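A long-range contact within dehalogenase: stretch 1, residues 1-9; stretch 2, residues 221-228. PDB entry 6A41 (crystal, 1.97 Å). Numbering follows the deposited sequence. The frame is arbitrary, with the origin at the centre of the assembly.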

HETATM    1  N   MSE A   1       1.934  -4.340  34.015  1.00 38.76           N
HETATM    2  CA  MSE A   1       3.088  -5.016  33.390  1.00 34.54           C
HETATM    3  C   MSE A   1       2.637  -5.686  32.096  1.00 28.30           C
HETATM    4  O   MSE A   1       2.322  -6.848  32.151  1.00 28.00           O
ATOM      5  N   LEU A   2       2.660  -5.007  30.947  1.00 24.23           N
ATOM      6  CA  LEU A   2       2.137  -5.579  29.661  1.00 25.07           C
ATOM      7  C   LEU A   2       2.895  -6.827  29.167  1.00 20.29           C
ATOM      8  O   LEU A   2       2.325  -7.595  28.441  1.00 18.39           O
ATOM      9  N   LEU A   3       4.127  -7.019  29.563  1.00 15.60           N
ATOM     10  CA  LEU A   3       4.902  -8.179  29.057  1.00 15.31           C
ATOM     11  C   LEU A   3       5.328  -9.035  30.321  1.00 14.61           C
ATOM     12  O   LEU A   3       6.310  -9.742  30.297  1.00 12.73           O
ATOM     13  N   LYS A   4       4.516  -8.948  31.374  1.00 15.87           N
ATOM     14  CA  LYS A   4       4.750  -9.737  32.599  1.00 19.49           C
ATOM     15  C   LYS A   4       4.927 -11.230  32.129  1.00 17.88           C
ATOM     16  O   LYS A   4       4.139 -11.714  31.353  1.00 15.92           O
ATOM     17  N   ASP A   5       5.997 -11.850  32.553  1.00 19.03           N
ATOM     18  CA  ASP A   5       6.256 -13.286  32.382  1.00 21.82           C
ATOM     19  C   ASP A   5       6.439 -13.602  30.876  1.00 22.23           C
ATOM     20  O   ASP A   5       5.974 -14.646  30.440  1.00 25.18           O
ATOM     21  N   ARG A   6       6.879 -12.634  30.040  1.00 18.51           N
ATOM     22  CA  ARG A   6       7.167 -12.988  28.639  1.00 17.52           C
ATOM     23  C   ARG A   6       8.671 -13.009  28.474  1.00 15.29           C
ATOM     24  O   ARG A   6       9.317 -12.053  28.902  1.00 13.46           O
ATOM     25  N   VAL A   7       9.189 -14.034  27.828  1.00 12.99           N
ATOM     26  CA  VAL A   7      10.614 -14.171  27.521  1.00 12.89           C
ATOM     27  C   VAL A   7      10.815 -13.621  26.098  1.00 12.79           C
ATOM     28  O   VAL A   7      10.214 -14.194  25.116  1.00 13.26           O
ATOM     29  N   ILE A   8      11.603 -12.535  26.008  1.00 11.46           N
ATOM     30  CA  ILE A   8      11.840 -11.848  24.748  1.00 12.87           C
ATOM     31  C   ILE A   8      13.317 -11.998  24.387  1.00 11.53           C
ATOM     32  O   ILE A   8      14.160 -11.578  25.166  1.00 11.70           O
ATOM     33  N   LEU A   9      13.626 -12.522  23.211  1.00 10.71           N
ATOM     34  CA  LEU A   9      15.011 -12.587  22.779  1.00  9.83           C
ATOM     35  C   LEU A   9      15.240 -11.469  21.782  1.00  9.40           C
ATOM     36  O   LEU A   9      14.534 -11.398  20.769  1.00  9.42           O
ATOM     37  N   ILE A 221       7.769  -1.978  19.351  1.00  8.78           N
ATOM     38  CA  ILE A 221       8.172  -3.385  19.320  1.00  8.69           C
ATOM     39  C   ILE A 221       7.597  -4.167  20.493  1.00  9.18           C
ATOM     40  O   ILE A 221       7.012  -5.299  20.271  1.00  8.86           O
ATOM     41  N   CYS A 222       7.681  -3.628  21.711  1.00  9.05           N
ATOM     42  CA  CYS A 222       7.069  -4.224  22.853  1.00 10.04           C
ATOM     43  C   CYS A 222       5.545  -4.448  22.727  1.00  9.90           C
ATOM     44  O   CYS A 222       5.013  -5.519  23.037  1.00  9.14           O
ATOM     45  N   PHE A 223       4.867  -3.424  22.196  1.00  9.54           N
ATOM     46  CA  PHE A 223       3.473  -3.606  21.948  1.00  9.43           C
ATOM     47  C   PHE A 223       3.217  -4.851  21.001  1.00  9.40           C
ATOM     48  O   PHE A 223       2.364  -5.728  21.367  1.00  8.40           O
ATOM     49  N   LEU A 224       3.961  -4.995  19.904  1.00  9.05           N
ATOM     50  CA  LEU A 224       3.713  -6.124  19.000  1.00  9.97           C
ATOM     51  C   LEU A 224       4.056  -7.466  19.652  1.00 10.96           C
ATOM     52  O   LEU A 224       3.417  -8.469  19.286  1.00 11.46           O
ATOM     53  N   CYS A 225       4.997  -7.482  20.612  1.00 11.06           N
ATOM     54  CA  CYS A 225       5.278  -8.680  21.456  1.00 11.60           C
ATOM     55  C   CYS A 225       4.180  -9.062  22.480  1.00 12.58           C
ATOM     56  O   CYS A 225       4.248 -10.160  23.009  1.00 11.69           O
ATOM     57  N   SER A 226       3.252  -8.156  22.788  1.00 11.23           N
ATOM     58  CA  SER A 226       2.299  -8.318  23.876  1.00 11.69           C
ATOM     59  C   SER A 226       1.121  -9.151  23.445  1.00 11.93           C
ATOM     60  O   SER A 226       0.785  -9.335  22.186  1.00 10.07           O
ATOM     61  N   ASP A 227       0.423  -9.594  24.463  1.00 13.32           N
ATOM     62  CA  ASP A 227      -0.845 -10.342  24.232  1.00 17.18           C
ATOM     63  C   ASP A 227      -1.919  -9.512  23.558  1.00 16.38           C
ATOM     64  O   ASP A 227      -2.647 -10.007  22.732  1.00 17.88           O
ATOM     65  N   GLY A 228      -1.929  -8.201  23.850  1.00 15.90           N
ATOM     66  CA  GLY A 228      -2.882  -7.329  23.277  1.00 14.27           C
ATOM     67  C   GLY A 228      -2.735  -7.158  21.758  1.00 13.26           C
ATOM     68  O   GLY A 228      -3.717  -6.810  21.101  1.00 13.20           O
TER

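The contact between the N-terminal segment and the end of a helix more than two hundred residues later in this dehalogenase is a small apolar cluster flanked by a single salt bridge, with no backbone hydrogen bond joining the two stretches. It illustrates a general principle: a turn-rich segment can be held against a helix terminus largely by side chains, with apolar side chains filling the buried part and one charged pair fastening the more exposed part. The total surface buried, 355 Å² over both sides, is modest.

Leu 3 contributes the largest covered area of any residue here. Its CA-to-CB bond points sideways to the partner stretch, but the m, t rotamer (chi1 -67°, chi2 175°) brings the end of the side chain nearer, so that its two methyl groups reach different neighbours. CD1 of Leu 3 lies 3.7 Å from SG of Cys 222, while CD2 of Leu 3 approaches Cys 225 and Ser 226, 3.7 Å from CA of Ser 226 and 4.2 Å from CB of Cys 225. The leucine thus reaches from Cys 222 to Ser 226. Cys 222 and Cys 225 both adopt the m rotamer, but Cys 225 directs its CA-to-CB bond toward the first stretch whereas that of Cys 222 runs sideways. Ile 8, on the strand that follows the turns, has its CA-to-CB bond pointing toward the second stretch and, in an m, t rotamer, places CD1 of Ile 8 4.2 Å from CB of Cys 225, so this cysteine is approached by both Leu 3 and Ile 8.

Leu 2 and Ser 226 meet more loosely. The CA-to-CB bond of Leu 2 points toward the second stretch, with chi1 in the m well and chi2 between wells at -146°, yet CD1 of Leu 2 comes no closer than 4.4 Å to CB of Ser 226. The serine, in the p rotamer, spends its hydroxyl within its own stretch: OG of Ser 226 donates a hydrogen bond of 2.7 Å to the backbone O of Phe 223. Ser 226 meets Leu 3 through its CA and CB, and lies at the edge of contact with Leu 2.

The polar fastening is the salt bridge between Arg 6 and Asp 227. The CA-to-CB bond of Arg 6 points toward the second stretch, and the side chain runs through m, m and t rotamers; Asp 227 starts sideways but, with chi1 in the m well, brings its carboxylate nearer. The shortest link is the hydrogen bond from NH2 of Arg 6 to OD2 of Asp 227, at 2.9 Å, with the oxygen at the guanidinium edge near its plane. Two weak bonds supplement it, from NE of Arg 6 to OD1 of Asp 227 at 3.4 Å and from NH2 of Arg 6 to the same OD1 at 3.5 Å. The remaining nitrogen is used locally, since NH1 of Arg 6 donates to the backbone O of Asp 5 at 3.1 Å, an additional tie between the guanidinium and its own turn.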

HETATM    1  CB  MSE A   1       3.596  -5.965  34.501  1.00 39.61           C
HETATM    2  CG  MSE A   1       4.023  -5.235  35.789  1.00 48.57           C
HETATM    3 SE   MSE A   1       5.611  -4.117  35.256  1.00 58.92          SE
HETATM    4  CE  MSE A   1       6.922  -4.756  36.650  1.00 58.73           C
ATOM      5  CB  LEU A   2       2.156  -4.625  28.462  1.00 31.06           C
ATOM      6  CG  LEU A   2       1.088  -3.519  28.307  1.00 39.09           C
ATOM      7  CD1 LEU A   2       0.823  -3.364  26.794  1.00 42.97           C
ATOM      8  CD2 LEU A   2      -0.179  -3.758  29.139  1.00 38.68           C
ATOM      9  CB  LEU A   3       6.145  -7.634  28.270  1.00 14.78           C
ATOM     10  CG  LEU A   3       5.900  -6.888  26.983  1.00 14.65           C
ATOM     11  CD1 LEU A   3       7.255  -6.364  26.487  1.00 14.32           C
ATOM     12  CD2 LEU A   3       5.257  -7.877  26.029  1.00 15.85           C
ATOM     13  CB  LYS A   4       3.488  -9.594  33.501  1.00 23.96           C
ATOM     14  CG  LYS A   4       3.525 -10.385  34.779  1.00 28.86           C
ATOM     15  CD  LYS A   4       4.439  -9.709  35.762  1.00 34.75           C
ATOM     16  CE  LYS A   4       4.556 -10.521  37.067  1.00 40.77           C
ATOM     17  NZ  LYS A   4       6.017 -10.574  37.422  1.00 44.11           N
ATOM     18  CB  ASP A   5       5.086 -14.118  32.961  1.00 23.02           C
ATOM     19  CG  ASP A   5       4.975 -13.977  34.534  1.00 24.33           C
ATOM     20  OD1 ASP A   5       5.970 -13.843  35.233  1.00 25.52           O
ATOM     21  OD2 ASP A   5       3.852 -13.924  35.034  1.00 30.43           O
ATOM     22  CB  ARG A   6       6.531 -11.988  27.642  1.00 18.67           C
ATOM     23  CG  ARG A   6       5.002 -11.962  27.636  1.00 22.23           C
ATOM     24  CD  ARG A   6       4.445 -13.295  27.111  1.00 25.96           C
ATOM     25  NE  ARG A   6       2.995 -13.372  27.337  1.00 29.72           N
ATOM     26  CZ  ARG A   6       2.399 -14.036  28.326  1.00 31.68           C
ATOM     27  NH1 ARG A   6       3.089 -14.694  29.248  1.00 33.23           N
ATOM     28  NH2 ARG A   6       1.078 -14.006  28.421  1.00 33.80           N
ATOM     29  CB  VAL A   7      11.085 -15.680  27.576  1.00 13.10           C
ATOM     30  CG1 VAL A   7      12.545 -15.797  27.185  1.00 13.23           C
ATOM     31  CG2 VAL A   7      10.818 -16.232  28.976  1.00 13.57           C
ATOM     32  CB  ILE A   8      11.471 -10.394  24.887  1.00 14.10           C
ATOM     33  CG1 ILE A   8       9.981 -10.396  25.209  1.00 17.29           C
ATOM     34  CG2 ILE A   8      11.711  -9.640  23.595  1.00 14.55           C
ATOM     35  CD1 ILE A   8       9.377  -9.102  25.303  1.00 20.52           C
ATOM     36  CB  LEU A   9      15.145 -13.939  22.036  1.00  9.96           C
ATOM     37  CG  LEU A   9      16.432 -14.098  21.297  1.00 10.12           C
ATOM     38  CD1 LEU A   9      17.582 -13.921  22.275  1.00 10.35           C
ATOM     39  CD2 LEU A   9      16.415 -15.494  20.581  1.00 10.54           C
ATOM     40  CB  ILE A 221       9.715  -3.476  19.206  1.00  8.51           C
ATOM     41  CG1 ILE A 221      10.281  -2.859  17.948  1.00  8.40           C
ATOM     42  CG2 ILE A 221      10.217  -4.883  19.485  1.00  9.00           C
ATOM     43  CD1 ILE A 221      11.779  -2.458  18.085  1.00  8.69           C
ATOM     44  CB  CYS A 222       7.350  -3.459  24.129  1.00 11.09           C
ATOM     45  SG  CYS A 222       9.071  -3.695  24.644  1.00 14.91           S
ATOM     46  CB  PHE A 223       2.809  -2.329  21.341  1.00  9.97           C
ATOM     47  CG  PHE A 223       1.375  -2.632  20.810  1.00 10.13           C
ATOM     48  CD1 PHE A 223       0.369  -2.934  21.692  1.00 10.88           C
ATOM     49  CD2 PHE A 223       1.145  -2.682  19.441  1.00 10.99           C
ATOM     50  CE1 PHE A 223      -0.947  -3.321  21.252  1.00 11.00           C
ATOM     51  CE2 PHE A 223      -0.115  -3.010  18.951  1.00 10.79           C
ATOM     52  CZ  PHE A 223      -1.121  -3.322  19.838  1.00 10.57           C
ATOM     53  CB  LEU A 224       4.480  -5.989  17.690  1.00  9.89           C
ATOM     54  CG  LEU A 224       3.968  -4.770  16.896  1.00 10.20           C
ATOM     55  CD1 LEU A 224       4.985  -4.484  15.798  1.00 10.55           C
ATOM     56  CD2 LEU A 224       2.549  -4.971  16.336  1.00 10.57           C
ATOM     57  CB  CYS A 225       6.631  -8.578  22.157  1.00 12.09           C
ATOM     58  SG  CYS A 225       8.033  -8.367  21.066  1.00 12.72           S
ATOM     59  CB  SER A 226       1.779  -6.921  24.449  1.00 11.08           C
ATOM     60  OG  SER A 226       0.834  -6.315  23.504  1.00 10.72           O
ATOM     61  CB  ASP A 227      -1.382 -10.892  25.524  1.00 20.72           C
ATOM     62  CG  ASP A 227      -0.613 -12.032  25.983  1.00 27.17           C
ATOM     63  OD1 ASP A 227       0.415 -12.491  25.384  1.00 31.56           O
ATOM     64  OD2 ASP A 227      -0.977 -12.464  27.083  1.00 36.81           O
TER